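Local coordinates for cell cycle regulatory protein GcrA (PDB 5YIU) that binds DNA through this small helical domain and, as a whole protein, activates transcription to regulate the Caulobacter cell cycle, at residues G33-T36 and R37-I41. Sequence-based numbering, arbitrary orientation.
Sequences GGVT and RNAVI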
ATOM      1  N   GLY A  33       4.222  -6.567   0.892  1.00 11.49           N
ATOM      2  CA  GLY A  33       4.667  -7.672   0.062  1.00 12.88           C
ATOM      3  C   GLY A  33       3.883  -7.785  -1.230  1.00  9.13           C
ATOM      4  O   GLY A  33       2.687  -7.486  -1.265  1.00 11.94           O
ATOM      5  N   GLY A  34       4.557  -8.215  -2.296  1.00 11.25           N
ATOM      6  CA  GLY A  34       3.903  -8.468  -3.568  1.00 13.02           C
ATOM      7  C   GLY A  34       3.292  -7.260  -4.263  1.00 12.48           C
ATOM      8  O   GLY A  34       2.414  -7.405  -5.102  1.00 12.30           O
ATOM      9  N   VAL A  35       3.750  -6.065  -3.911  1.00 11.41           N
ATOM     10  CA  VAL A  35       3.237  -4.840  -4.515  1.00 13.50           C
ATOM     11  C   VAL A  35       4.399  -3.855  -4.606  1.00  9.79           C
ATOM     12  O   VAL A  35       5.325  -3.906  -3.791  1.00 12.12           O
ATOM     13  CB  VAL A  35       2.051  -4.260  -3.675  1.00 10.95           C
ATOM     14  CG1 VAL A  35       2.512  -3.848  -2.277  1.00 10.81           C
ATOM     15  CG2 VAL A  35       1.371  -3.096  -4.377  1.00 10.24           C
ATOM     16  N   THR A  36       4.384  -2.987  -5.614  1.00 10.61           N
ATOM     17  CA  THR A  36       5.478  -2.041  -5.797  1.00 10.60           C
ATOM     18  C   THR A  36       5.233  -0.703  -5.128  1.00  9.40           C
ATOM     19  O   THR A  36       4.115  -0.358  -4.747  1.00  8.70           O
ATOM     20  CB  THR A  36       5.713  -1.727  -7.278  1.00  9.16           C
ATOM     21  OG1 THR A  36       4.540  -1.112  -7.813  1.00 12.34           O
ATOM     22  CG2 THR A  36       6.057  -2.989  -8.062  1.00 11.88           C
ATOM     23  N   ARG A  37       6.313   0.057  -5.011  1.00  8.57           N
ATOM     24  CA  ARG A  37       6.278   1.412  -4.500  1.00 10.09           C
ATOM     25  C   ARG A  37       5.241   2.270  -5.234  1.00  8.68           C
ATOM     26  O   ARG A  37       4.401   2.929  -4.610  1.00  8.57           O
ATOM     27  CB  ARG A  37       7.667   2.016  -4.652  1.00 12.27           C
ATOM     28  CG  ARG A  37       7.745   3.450  -4.273  1.00 14.58           C
ATOM     29  CD  ARG A  37       9.135   4.004  -4.481  1.00 14.80           C
ATOM     30  NE  ARG A  37       9.181   5.354  -3.943  1.00 19.07           N
ATOM     31  CZ  ARG A  37       8.791   6.431  -4.611  1.00 17.12           C
ATOM     32  NH1 ARG A  37       8.358   6.320  -5.848  1.00 12.12           N
ATOM     33  NH2 ARG A  37       8.844   7.623  -4.039  1.00 21.65           N
ATOM     34  N   ASN A  38       5.279   2.250  -6.560  1.00  7.52           N
ATOM     35  CA  ASN A  38       4.359   3.076  -7.323  1.00  7.96           C
ATOM     36  C   ASN A  38       2.906   2.653  -7.163  1.00  8.50           C
ATOM     37  O   ASN A  38       2.010   3.496  -7.183  1.00  8.14           O
ATOM     38  CB  ASN A  38       4.745   3.088  -8.803  1.00  9.06           C
ATOM     39  CG  ASN A  38       5.979   3.930  -9.076  1.00  9.16           C
ATOM     40  OD1 ASN A  38       6.527   4.568  -8.174  1.00  9.53           O
ATOM     41  ND2 ASN A  38       6.424   3.929 -10.327  1.00 10.16           N
ATOM     42  N   ALA A  39       2.667   1.352  -6.987  1.00  7.57           N
ATOM     43  CA  ALA A  39       1.300   0.894  -6.794  1.00  6.68           C
ATOM     44  C   ALA A  39       0.773   1.348  -5.424  1.00  7.86           C
ATOM     45  O   ALA A  39      -0.403   1.709  -5.289  1.00  7.85           O
ATOM     46  CB  ALA A  39       1.202  -0.616  -6.956  1.00  8.83           C
ATOM     47  N   VAL A  40       1.648   1.365  -4.418  1.00  7.08           N
ATOM     48  CA  VAL A  40       1.285   1.917  -3.118  1.00  7.31           C
ATOM     49  C   VAL A  40       0.914   3.399  -3.248  1.00  7.61           C
ATOM     50  O   VAL A  40      -0.097   3.849  -2.712  1.00  7.41           O
ATOM     51  CB  VAL A  40       2.417   1.708  -2.089  1.00  6.87           C
ATOM     52  CG1 VAL A  40       2.204   2.571  -0.860  1.00  7.53           C
ATOM     53  CG2 VAL A  40       2.526   0.231  -1.709  1.00  8.48           C
ATOM     54  N   ILE A  41       1.732   4.159  -3.976  1.00  7.69           N
ATOM     55  CA  ILE A  41       1.434   5.573  -4.196  1.00  8.73           C
ATOM     56  C   ILE A  41       0.063   5.758  -4.848  1.00  7.51           C
ATOM     57  O   ILE A  41      -0.742   6.582  -4.409  1.00  7.22           O
ATOM     58  CB  ILE A  41       2.534   6.262  -5.035  1.00  7.66           C
ATOM     59  CG1 ILE A  41       3.818   6.369  -4.202  1.00  9.60           C
ATOM     60  CG2 ILE A  41       2.070   7.642  -5.516  1.00  9.96           C
ATOM     61  CD1 ILE A  41       5.057   6.809  -4.990  1.00 10.56           C
TER
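The start of helix 37-47 is a clear case of an N-cap, with T36 closing the first turn through its side chain and its carbonyl at once. T36 OG1 accepts from A39 N at 3.2 Å, with an N-H...O angle of 153°, and so gives a partner to one of the amides that the first turn of a helix cannot bond within the helix itself. A chi1 of 62° sets OG1 between the threonine's own backbone N and carbonyl carbon, which lets it receive A39 N. One residue further on, V40 N reaches T36 O at 3.0 Å, the first i to i+4 bond of the helix, and I41 N repeats the pattern on R37 O.

In the domain as a whole, three helices, 9-21, 25-32 and 37-47, follow one another in a small bundle consistent with the helix-turn-helix clan of the GcrA family; the cap lies where the connection from the second helix enters the third, which in helix-turn-helix folds is usually the recognition helix and probably is here. G33, the first residue past helix 25-32, has a positive phi, as does G34, before the chain extends through V35.

An apolar contact accompanies the polar cap. The two methyls of V35 meet different residues of the new turn: CG2, anti to its backbone N, meets A39 CB at 3.6 Å, whereas CG1 approaches V40 CG2 at 4.1 Å, the two valine side chains crossing at about a right angle. A39 CB also lies 3.5 Å from T36 OG1, placing this methyl beside both the capping oxygen and the valine. Buried V40 additionally packs on L15 of helix 9-21 and A29 of helix 25-32.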